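Local coordinates for putative branched chain amino acid ABC transporter, periplasmic amino acid-binding protein (Brucella ovis, PDB 4XFK) that probably binds branched-chain and other small amino acids in the periplasm and hands them to an ABC transporter for uptake, at residues Ala146-Lys150 and Glu182-Glu186; Ala9-Ile14 and Phe48-Gln54; Ser87-Gly92 and Ala117-Leu122; Lys230-Gly234 and Asn254-Ile258. The protein carries 1 engineered substitution. The contacts are given in a common frame with arbitrary orientation. Numbering follows the deposited sequence.

Contact 1 (Ala146-Lys150 and Glu182-Glu186)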
loop_
_atom_site.group_PDB
_atom_site.type_symbol
_atom_site.label_atom_id
_atom_site.label_comp_id
_atom_site.label_asym_id
_atom_site.label_seq_id
_atom_site.Cartn_x
_atom_site.Cartn_y
_atom_site.Cartn_z
ATOM N N ALA A 146 -3.087 -11.535 11.076
ATOM C CA ALA A 146 -3.105 -12.360 12.277
ATOM C C ALA A 146 -4.471 -13.034 12.463
ATOM O O ALA A 146 -4.551 -14.233 12.754
ATOM C CB ALA A 146 -2.748 -11.518 13.502
ATOM N N GLN A 147 -5.547 -12.271 12.295
ATOM C CA GLN A 147 -6.884 -12.836 12.446
ATOM C C GLN A 147 -7.165 -13.921 11.407
ATOM O O GLN A 147 -7.787 -14.935 11.719
ATOM C CB GLN A 147 -7.953 -11.750 12.388
ATOM C CG GLN A 147 -9.347 -12.263 12.702
ATOM C CD GLN A 147 -9.478 -12.721 14.135
ATOM O OE1 GLN A 147 -9.038 -12.036 15.060
ATOM N NE2 GLN A 147 -10.069 -13.892 14.329
ATOM N N GLY A 148 -6.719 -13.706 10.173
ATOM C CA GLY A 148 -6.877 -14.704 9.127
ATOM C C GLY A 148 -6.176 -16.007 9.473
ATOM O O GLY A 148 -6.744 -17.089 9.338
ATOM N N MET A 149 -4.936 -15.904 9.940
ATOM C CA MET A 149 -4.206 -17.084 10.405
ATOM C C MET A 149 -4.942 -17.783 11.556
ATOM O O MET A 149 -5.054 -19.016 11.577
ATOM C CB MET A 149 -2.790 -16.709 10.821
ATOM C CG MET A 149 -1.956 -16.241 9.644
ATOM S SD MET A 149 -0.318 -15.669 10.111
ATOM C CE MET A 149 0.451 -17.229 10.564
ATOM N N LYS A 150 -5.459 -16.996 12.500
ATOM C CA LYS A 150 -6.239 -17.542 13.608
ATOM C C LYS A 150 -7.480 -18.287 13.111
ATOM O O LYS A 150 -7.762 -19.395 13.568
ATOM C CB LYS A 150 -6.628 -16.431 14.579
ATOM C CG LYS A 150 -7.437 -16.912 15.775
ATOM C CD LYS A 150 -7.702 -15.752 16.719
ATOM C CE LYS A 150 -8.473 -16.182 17.956
ATOM N NZ LYS A 150 -8.472 -15.094 18.979
ATOM N N GLU A 182 -5.631 -10.051 22.481
ATOM C CA GLU A 182 -6.917 -10.439 21.907
ATOM C C GLU A 182 -6.805 -11.558 20.870
ATOM O O GLU A 182 -7.561 -12.536 20.909
ATOM C CB GLU A 182 -7.603 -9.229 21.275
ATOM C CG GLU A 182 -8.863 -9.584 20.504
ATOM C CD GLU A 182 -9.546 -8.366 19.916
ATOM O OE1 GLU A 182 -9.126 -7.234 20.242
ATOM O OE2 GLU A 182 -10.502 -8.540 19.128
ATOM N N ILE A 183 -5.872 -11.421 19.936
ATOM C CA ILE A 183 -5.767 -12.421 18.886
ATOM C C ILE A 183 -5.148 -13.717 19.413
ATOM O O ILE A 183 -5.602 -14.808 19.074
ATOM C CB ILE A 183 -5.054 -11.869 17.647
ATOM C CG1 ILE A 183 -5.792 -10.614 17.165
ATOM C CG2 ILE A 183 -5.020 -12.916 16.550
ATOM C CD1 ILE A 183 -5.308 -10.055 15.838
ATOM N N GLY A 184 -4.137 -13.607 20.263
ATOM C CA GLY A 184 -3.646 -14.786 20.950
ATOM C C GLY A 184 -2.277 -15.297 20.580
ATOM O O GLY A 184 -2.095 -16.473 20.248
ATOM N N TYR A 185 -1.296 -14.417 20.661
ATOM C CA TYR A 185 0.085 -14.836 20.560
ATOM C C TYR A 185 0.872 -14.037 21.580
ATOM O O TYR A 185 0.436 -12.969 22.016
ATOM C CB TYR A 185 0.627 -14.624 19.140
ATOM C CG TYR A 185 0.348 -13.245 18.583
ATOM C CD1 TYR A 185 1.203 -12.185 18.851
ATOM C CD2 TYR A 185 -0.774 -13.000 17.793
ATOM C CE1 TYR A 185 0.953 -10.917 18.361
ATOM C CE2 TYR A 185 -1.033 -11.735 17.293
ATOM C CZ TYR A 185 -0.166 -10.701 17.580
ATOM O OH TYR A 185 -0.421 -9.442 17.095
ATOM N N GLU A 186 2.010 -14.574 21.990
ATOM C CA GLU A 186 2.935 -13.820 22.810
ATOM C C GLU A 186 4.053 -13.324 21.915
ATOM O O GLU A 186 4.639 -14.103 21.160
ATOM C CB GLU A 186 3.506 -14.698 23.921
ATOM C CG GLU A 186 4.494 -13.977 24.824
ATOM C CD GLU A 186 5.168 -14.890 25.826
ATOM O OE1 GLU A 186 4.599 -15.952 26.165
ATOM O OE2 GLU A 186 6.276 -14.535 26.272
#
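I183 lays its side chain across one flank of helix 138-152, overlapping A146, Q147 and K150 in turn. Its CD1 atom sits 3.8 Å from A146 CB, its CG1 4.1 Å from Q147 OE1, and its CG2 3.9 Å from K150 CD, so the isoleucine spans one helical turn; the i, i+4 bond from K150 N to A146 O (2.9 Å) defines that turn. I183 accounts for 91 of the 239 Å² buried here. A146 CB also meets the ring of Y185 at CE2, 4.2 Å away, while the Y185 hydroxyl is bonded to V176 O. The polar element is K150: with all four chi angles trans, the chain extends along the apolar patch and NZ donates to I183 O at 2.9 Å. Q147 turns its amide nitrogen to D151 of its own helix. The geometry is that of neighbouring helices packed on the parallel part of a mixed sheet, helix 167-184 being the crossover of the beta-alpha-beta unit that joins strands 158-164 and 186-193.

Contact 2 (Ala9-Ile14 and Phe48-Gln54); sequences AEPLKI and FNGEKIQ
L12, I14, F48 and I53 make the apolar centre. L12 (chi1 t, chi2 p) places CD2 4.1 Å from F48 CD2 and 4.2 Å from I53 CD1; I14 CD1 lies 3.7 Å from I53 CG2, both isoleucines being m,t. The backbones run parallel, with CA–CA spacing falling from 6.6 Å (A9 to N49) through 5.6 Å (P11 to E51) to 4.7 Å (K13 to Q54). There a parallel bridge forms: Q54 N donates to L12 O and I14 N to Q54 O, each 2.9 Å, putting K13 and Q54 on the same face, with K13 CE 3.5 Å from Q54 OE1. This starts the pairing of strand 13-18 with edge strand 54-59 in the five-stranded parallel sheet, whose first crossover is helix 26-44. Before the bridge, F48 to E51 form a type I' turn, N49 at 66/26 and G50 at 85/10, closed by F48 N to E51 O (2.9 Å) and E51 N to F48 O (3.2 Å). A water links L12 N and F48 O, 2.8 Å from each. At the polar edge, N49 ND2 donates to E10 O (2.9 Å) and also hydrogen-bonds to G318 O; another water donates to A9 O (2.5 Å) and weakly to E51 OE2 (3.1 Å).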
loop_
_atom_site.group_PDB
_atom_site.type_symbol
_atom_site.label_atom_id
_atom_site.label_comp_id
_atom_site.label_asym_id
_atom_site.label_seq_id
_atom_site.Cartn_x
_atom_site.Cartn_y
_atom_site.Cartn_z
ATOM N N ALA A 9 -10.731 24.726 -21.749
ATOM C CA ALA A 9 -10.822 23.910 -20.543
ATOM C C ALA A 9 -9.453 23.681 -19.913
ATOM O O ALA A 9 -8.484 23.361 -20.603
ATOM C CB ALA A 9 -11.485 22.573 -20.856
ATOM N N GLU A 10 -9.374 23.842 -18.596
ATOM C CA GLU A 10 -8.152 23.522 -17.877
ATOM C C GLU A 10 -7.950 22.008 -17.863
ATOM O O GLU A 10 -8.836 21.265 -17.446
ATOM C CB GLU A 10 -8.231 24.023 -16.432
ATOM C CG GLU A 10 -8.299 25.530 -16.265
ATOM C CD GLU A 10 -8.400 25.942 -14.801
ATOM O OE1 GLU A 10 -8.469 25.041 -13.932
ATOM O OE2 GLU A 10 -8.410 27.163 -14.520
ATOM N N PRO A 11 -6.782 21.535 -18.316
ATOM C CA PRO A 11 -6.527 20.102 -18.130
ATOM C C PRO A 11 -6.155 19.770 -16.695
ATOM O O PRO A 11 -5.593 20.602 -15.975
ATOM C CB PRO A 11 -5.325 19.836 -19.041
ATOM C CG PRO A 11 -4.648 21.163 -19.169
ATOM C CD PRO A 11 -5.731 22.200 -19.110
ATOM N N LEU A 12 -6.470 18.546 -16.291
ATOM C CA LEU A 12 -6.023 18.026 -15.010
ATOM C C LEU A 12 -4.585 17.549 -15.159
ATOM O O LEU A 12 -4.266 16.779 -16.067
ATOM C CB LEU A 12 -6.928 16.877 -14.580
ATOM C CG LEU A 12 -6.681 16.313 -13.184
ATOM C CD1 LEU A 12 -6.897 17.379 -12.128
ATOM C CD2 LEU A 12 -7.597 15.131 -12.957
ATOM N N LYS A 13 -3.723 18.021 -14.265
ATOM C CA LYS A 13 -2.317 17.644 -14.259
ATOM C C LYS A 13 -2.004 16.901 -12.965
ATOM O O LYS A 13 -2.147 17.453 -11.862
ATOM C CB LYS A 13 -1.428 18.882 -14.382
ATOM C CG LYS A 13 -1.599 19.630 -15.709
ATOM C CD LYS A 13 -0.644 20.816 -15.800
ATOM C CE LYS A 13 -0.759 21.544 -17.134
ATOM N NZ LYS A 13 0.277 22.610 -17.244
ATOM N N ILE A 14 -1.568 15.653 -13.106
ATOM C CA ILE A 14 -1.292 14.793 -11.963
ATOM C C ILE A 14 0.188 14.463 -11.925
ATOM O O ILE A 14 0.734 13.921 -12.893
ATOM C CB ILE A 14 -2.118 13.491 -12.036
ATOM C CG1 ILE A 14 -3.611 13.822 -12.101
ATOM C CG2 ILE A 14 -1.811 12.587 -10.849
ATOM C CD1 ILE A 14 -4.514 12.612 -12.059
ATOM N N PHE A 48 -10.326 13.979 -18.435
ATOM C CA PHE A 48 -11.186 14.728 -17.521
ATOM C C PHE A 48 -11.360 16.153 -18.035
ATOM O O PHE A 48 -10.401 16.755 -18.514
ATOM C CB PHE A 48 -10.613 14.765 -16.093
ATOM C CG PHE A 48 -11.473 15.537 -15.132
ATOM C CD1 PHE A 48 -12.755 15.098 -14.830
ATOM C CD2 PHE A 48 -11.016 16.706 -14.540
ATOM C CE1 PHE A 48 -13.567 15.814 -13.968
ATOM C CE2 PHE A 48 -11.821 17.417 -13.664
ATOM C CZ PHE A 48 -13.094 16.966 -13.381
ATOM N N ASN A 49 -12.581 16.682 -17.948
ATOM C CA ASN A 49 -12.857 18.086 -18.266
ATOM C C ASN A 49 -12.632 18.394 -19.745
ATOM O O ASN A 49 -12.362 19.530 -20.122
ATOM C CB ASN A 49 -12.018 19.016 -17.373
ATOM C CG ASN A 49 -12.605 20.419 -17.264
ATOM O OD1 ASN A 49 -13.821 20.601 -17.275
ATOM N ND2 ASN A 49 -11.735 21.415 -17.159
ATOM N N GLY A 50 -12.753 17.368 -20.582
ATOM C CA GLY A 50 -12.636 17.538 -22.022
ATOM C C GLY A 50 -11.218 17.506 -22.565
ATOM O O GLY A 50 -10.998 17.814 -23.737
ATOM N N GLU A 51 -10.256 17.126 -21.723
ATOM C CA GLU A 51 -8.862 17.009 -22.138
ATOM C C GLU A 51 -8.262 15.750 -21.542
ATOM O O GLU A 51 -8.710 15.275 -20.498
ATOM C CB GLU A 51 -8.045 18.219 -21.662
ATOM C CG GLU A 51 -8.539 19.579 -22.161
ATOM C CD GLU A 51 -8.380 19.773 -23.666
ATOM O OE1 GLU A 51 -7.561 19.075 -24.295
ATOM O OE2 GLU A 51 -9.073 20.646 -24.222
ATOM N N LYS A 52 -7.232 15.219 -22.181
ATOM C CA LYS A 52 -6.471 14.145 -21.552
ATOM C C LYS A 52 -5.932 14.614 -20.202
ATOM O O LYS A 52 -5.612 15.787 -20.029
ATOM C CB LYS A 52 -5.306 13.707 -22.442
ATOM C CG LYS A 52 -5.711 13.173 -23.801
ATOM C CD LYS A 52 -6.594 11.941 -23.724
ATOM C CE LYS A 52 -6.627 11.245 -25.088
ATOM N NZ LYS A 52 -7.603 10.111 -25.165
ATOM N N ILE A 53 -5.837 13.692 -19.253
ATOM C CA ILE A 53 -5.135 13.968 -18.008
ATOM C C ILE A 53 -3.645 13.893 -18.300
ATOM O O ILE A 53 -3.172 12.931 -18.909
ATOM C CB ILE A 53 -5.502 12.940 -16.925
ATOM C CG1 ILE A 53 -6.982 13.067 -16.552
ATOM C CG2 ILE A 53 -4.649 13.132 -15.690
ATOM C CD1 ILE A 53 -7.497 11.945 -15.676
ATOM N N GLN A 54 -2.915 14.922 -17.898
ATOM C CA GLN A 54 -1.471 14.929 -18.059
ATOM C C GLN A 54 -0.803 14.273 -16.865
ATOM O O GLN A 54 -1.114 14.578 -15.712
ATOM C CB GLN A 54 -0.959 16.356 -18.213
ATOM C CG GLN A 54 -1.430 16.992 -19.500
ATOM C CD GLN A 54 -1.020 18.443 -19.625
ATOM O OE1 GLN A 54 0.056 18.845 -19.178
ATOM N NE2 GLN A 54 -1.882 19.239 -20.226
HETATM O O HOH W 1 -7.715 23.201 -23.019
HETATM O O HOH W 2 -7.621 16.764 -18.046
#

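Contact 3 (Ser87-Gly92 and Ala117-Leu122). With ACT (acetate ion), chain B.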
loop_
_atom_site.group_PDB
_atom_site.type_symbol
_atom_site.label_atom_id
_atom_site.label_comp_id
_atom_site.label_asym_id
_atom_site.label_seq_id
_atom_site.Cartn_x
_atom_site.Cartn_y
_atom_site.Cartn_z
ATOM N N SER A 87 7.021 5.162 0.183
ATOM C CA SER A 87 7.663 5.359 1.490
ATOM C C SER A 87 6.845 6.259 2.387
ATOM O O SER A 87 6.498 7.367 1.993
ATOM C CB SER A 87 9.050 5.985 1.328
ATOM O OG SER A 87 9.512 6.492 2.572
ATOM N N SER A 88 6.568 5.810 3.606
ATOM C CA SER A 88 5.895 6.663 4.577
ATOM C C SER A 88 6.768 7.805 5.073
ATOM O O SER A 88 6.258 8.809 5.550
ATOM C CB SER A 88 5.376 5.847 5.764
ATOM O OG SER A 88 4.261 5.066 5.374
ATOM N N ALA A 89 8.083 7.645 4.988
ATOM C CA ALA A 89 8.973 8.741 5.364
ATOM C C ALA A 89 8.791 9.889 4.374
ATOM O O ALA A 89 8.644 11.054 4.752
ATOM C CB ALA A 89 10.416 8.266 5.394
ATOM N N VAL A 90 8.778 9.549 3.094
ATOM C CA VAL A 90 8.494 10.530 2.055
ATOM C C VAL A 90 7.072 11.082 2.188
ATOM O O VAL A 90 6.855 12.296 2.086
ATOM C CB VAL A 90 8.723 9.938 0.656
ATOM C CG1 VAL A 90 8.134 10.838 -0.422
ATOM C CG2 VAL A 90 10.224 9.715 0.411
ATOM N N ALA A 91 6.104 10.200 2.420
ATOM C CA ALA A 91 4.707 10.623 2.532
ATOM C C ALA A 91 4.482 11.619 3.665
ATOM O O ALA A 91 3.682 12.543 3.531
ATOM C CB ALA A 91 3.802 9.428 2.720
ATOM N N GLY A 92 5.170 11.417 4.786
ATOM C CA GLY A 92 5.076 12.332 5.916
ATOM C C GLY A 92 5.469 13.743 5.512
ATOM O O GLY A 92 4.852 14.728 5.930
ATOM N N ALA A 117 1.443 4.651 1.056
ATOM C CA ALA A 117 2.250 4.892 2.255
ATOM C C ALA A 117 1.383 4.530 3.451
ATOM O O ALA A 117 0.328 5.140 3.655
ATOM C CB ALA A 117 2.678 6.328 2.308
ATOM N N GLU A 118 1.825 3.534 4.221
ATOM C CA GLU A 118 0.926 2.813 5.125
ATOM C C GLU A 118 1.066 3.140 6.623
ATOM O O GLU A 118 0.376 2.549 7.459
ATOM C CB GLU A 118 1.004 1.297 4.851
ATOM C CG GLU A 118 0.756 0.979 3.365
ATOM C CD GLU A 118 0.409 -0.469 3.073
ATOM O OE1 GLU A 118 -0.043 -1.200 3.987
ATOM O OE2 GLU A 118 0.583 -0.865 1.900
ATOM N N ALA A 119 1.928 4.095 6.963
ATOM C CA ALA A 119 2.083 4.495 8.368
ATOM C C ALA A 119 0.794 5.092 8.940
ATOM O O ALA A 119 0.072 5.821 8.265
ATOM C CB ALA A 119 3.224 5.475 8.513
ATOM N N LEU A 120 0.520 4.791 10.203
ATOM C CA LEU A 120 -0.724 5.219 10.832
ATOM C C LEU A 120 -0.977 6.724 10.800
ATOM O O LEU A 120 -2.106 7.152 10.590
ATOM C CB LEU A 120 -0.762 4.740 12.287
ATOM C CG LEU A 120 -0.807 3.226 12.443
ATOM C CD1 LEU A 120 -0.676 2.847 13.903
ATOM C CD2 LEU A 120 -2.086 2.674 11.857
ATOM N N GLU A 121 0.064 7.523 11.017
ATOM C CA GLU A 121 -0.106 8.962 11.199
ATOM C C GLU A 121 -0.799 9.657 10.028
ATOM O O GLU A 121 -1.440 10.698 10.213
ATOM C CB GLU A 121 1.240 9.642 11.480
ATOM C CG GLU A 121 2.229 9.591 10.315
ATOM C CD GLU A 121 3.501 10.376 10.587
ATOM O OE1 GLU A 121 3.621 10.955 11.685
ATOM O OE2 GLU A 121 4.377 10.429 9.693
ATOM N N LEU A 122 -0.680 9.094 8.826
ATOM C CA LEU A 122 -1.222 9.755 7.642
ATOM C C LEU A 122 -2.749 9.905 7.688
ATOM O O LEU A 122 -3.303 10.817 7.076
ATOM C CB LEU A 122 -0.730 9.063 6.369
ATOM C CG LEU A 122 0.803 9.070 6.282
ATOM C CD1 LEU A 122 1.285 8.106 5.234
ATOM C CD2 LEU A 122 1.330 10.478 6.002
HETATM C C ACT B . 5.746 2.370 3.861
HETATM O O ACT B . 6.752 3.052 4.165
HETATM O OXT ACT B . 4.643 2.964 3.867
HETATM C CH3 ACT B . 5.874 0.922 3.506
HETATM O O HOH W 3 5.100 8.467 8.170
#
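S87 is the N-cap of helix 88-104: its OG accepts from V90 N at 3.2 Å and weakly from A89 N at 3.0 Å, and its CB points away from 117-122. S88, the first helical residue, forms the centre of the contact. Its backbone N donates to acetate O at 2.8 Å, and its OG donates to acetate OXT at 2.6 Å while accepting from A119 N at 3.0 Å (angle 153°). The hydroxyl thus bridges ligand and loop. E118 N adds a nearly linear bond to OXT (2.9 Å, 171°), and Y166 OH also bonds the acetate. Such a cradle of a serine hydroxyl, a helix N-terminus and a loop amide is consistent with the site that holds the alpha-carboxylate of the amino acid in the leucine-binding protein family; the acetate, probably from the crystallisation liquor, presents the same group. The E118 carboxylate is engaged elsewhere, in a salt bridge with R141. S88 O continues through a water (2.9 Å) to E121 OE2 (2.6 Å), while E121 OE1 pairs with K126. One turn on, A91 CB presses against A117 CB at 3.3 Å, a tight methyl-to-methyl fit, and lies 3.8 Å from L122 CD1. At G92 the backbone itself is the contact surface, its N lying 4.1 Å from L122 CD2 and its CA 4.3 Å from E121 OE2.

Contact 4 (Lys230-Gly234 and Asn254-Ile258)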
loop_
_atom_site.group_PDB
_atom_site.type_symbol
_atom_site.label_atom_id
_atom_site.label_comp_id
_atom_site.label_asym_id
_atom_site.label_seq_id
_atom_site.Cartn_x
_atom_site.Cartn_y
_atom_site.Cartn_z
ATOM N N LYS A 230 16.059 -14.781 2.171
ATOM C CA LYS A 230 17.215 -15.560 1.740
ATOM C C LYS A 230 17.978 -16.151 2.930
ATOM O O LYS A 230 18.362 -17.324 2.918
ATOM C CB LYS A 230 18.146 -14.703 0.882
ATOM C CG LYS A 230 19.320 -15.472 0.312
ATOM C CD LYS A 230 20.074 -14.649 -0.708
ATOM C CE LYS A 230 21.252 -15.437 -1.255
ATOM N NZ LYS A 230 21.872 -14.739 -2.406
ATOM N N ALA A 231 18.201 -15.333 3.954
ATOM C CA ALA A 231 18.882 -15.793 5.162
ATOM C C ALA A 231 18.060 -16.862 5.879
ATOM O O ALA A 231 18.611 -17.850 6.372
ATOM C CB ALA A 231 19.173 -14.623 6.090
ATOM N N ALA A 232 16.742 -16.669 5.932
ATOM C CA ALA A 232 15.847 -17.659 6.530
ATOM C C ALA A 232 15.961 -18.983 5.784
ATOM O O ALA A 232 16.035 -20.049 6.399
ATOM C CB ALA A 232 14.405 -17.156 6.528
ATOM N N SER A 233 16.007 -18.912 4.457
ATOM C CA SER A 233 16.134 -20.111 3.635
ATOM C C SER A 233 17.454 -20.836 3.903
ATOM O O SER A 233 17.479 -22.057 4.081
ATOM C CB SER A 233 16.026 -19.754 2.153
ATOM O OG SER A 233 16.066 -20.923 1.354
ATOM N N GLY A 234 18.551 -20.089 3.941
ATOM C CA GLY A 234 19.852 -20.674 4.216
ATOM C C GLY A 234 19.928 -21.370 5.564
ATOM O O GLY A 234 20.666 -22.344 5.717
ATOM N N ASN A 254 13.611 -16.259 -3.511
ATOM C CA ASN A 254 14.626 -16.250 -2.464
ATOM C C ASN A 254 14.313 -17.212 -1.325
ATOM O O ASN A 254 15.220 -17.699 -0.653
ATOM C CB ASN A 254 14.832 -14.842 -1.908
ATOM C CG ASN A 254 15.792 -14.021 -2.737
ATOM O OD1 ASN A 254 16.120 -14.373 -3.872
ATOM N ND2 ASN A 254 16.241 -12.912 -2.175
ATOM N N ALA A 255 13.029 -17.480 -1.104
ATOM C CA ALA A 255 12.605 -18.422 -0.068
ATOM C C ALA A 255 13.118 -19.829 -0.330
ATOM O O ALA A 255 13.351 -20.588 0.608
ATOM C CB ALA A 255 11.085 -18.433 0.049
ATOM N N GLY A 256 13.283 -20.170 -1.607
ATOM C CA GLY A 256 13.777 -21.478 -1.988
ATOM C C GLY A 256 13.027 -22.591 -1.285
ATOM O O GLY A 256 11.793 -22.647 -1.320
ATOM N N ALA A 257 13.782 -23.436 -0.587
ATOM C CA ALA A 257 13.258 -24.648 0.034
ATOM C C ALA A 257 12.224 -24.417 1.141
ATOM O O ALA A 257 11.488 -25.339 1.494
ATOM C CB ALA A 257 14.410 -25.507 0.558
ATOM N N ILE A 258 12.164 -23.208 1.699
ATOM C CA ILE A 258 11.214 -22.944 2.788
ATOM C C ILE A 258 9.996 -22.143 2.333
ATOM O O ILE A 258 9.274 -21.584 3.159
ATOM C CB ILE A 258 11.868 -22.223 4.003
ATOM C CG1 ILE A 258 12.302 -20.798 3.642
ATOM C CG2 ILE A 258 13.034 -23.036 4.551
ATOM C CD1 ILE A 258 12.603 -19.930 4.860
#
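One hydrogen bond links the segments: S233, with chi1 trans, donates from OG to A255 O at 2.8 Å. That carbonyl also accepts from I258 N at 3.1 Å, so the serine joins the turn by which the chain leaves helix 251-255; G256, at 49/-124, is the first residue there to abandon helical angles. An ideal CB on G256 would come within 3.2 Å of S233 OG, a tight fit. Apolar packing is supplied by I258, whose CD1 reaches 3.7 Å from A232 CB and 3.6 Å from S233 N, lying against the backbone of helix 223-235. Further van der Waals contacts follow the N254 carbonyl, with N254 O 3.8 Å from K230 CA and 3.6 Å from S233 CB; N254 ND2, 4.0 Å from K230 CB, bonds to L226 O of helix 223-235. S233 and A255 are small enough to let their CA atoms come within 5.4 Å, and the chemistry implies a junction of one serine-to-carbonyl bond beside limited apolar packing by I258.

In the fold
The four contacts divide between the two lobes of the binding protein. Contact 2 lies at the outer end of the five-stranded lobe, and contact 3 at its cleft side, its centre about 10 Å from the chain centre; contacts 1 and 4 belong to the other lobe, their centres about 25 Å apart. Contact 2 is on the opposite side of the chain's centre from both, about 47 and 48 Å away between centres. Contact 3, the acetate site, stands between them, at about 25, 28 and 30 Å between centres from contacts 1, 2 and 4. Helix 167-184 connects two of them: S167 at its start touches S88 and A119, while its other end packs in contact 1. The E118 side chain is also about 5 Å from a sodium ion.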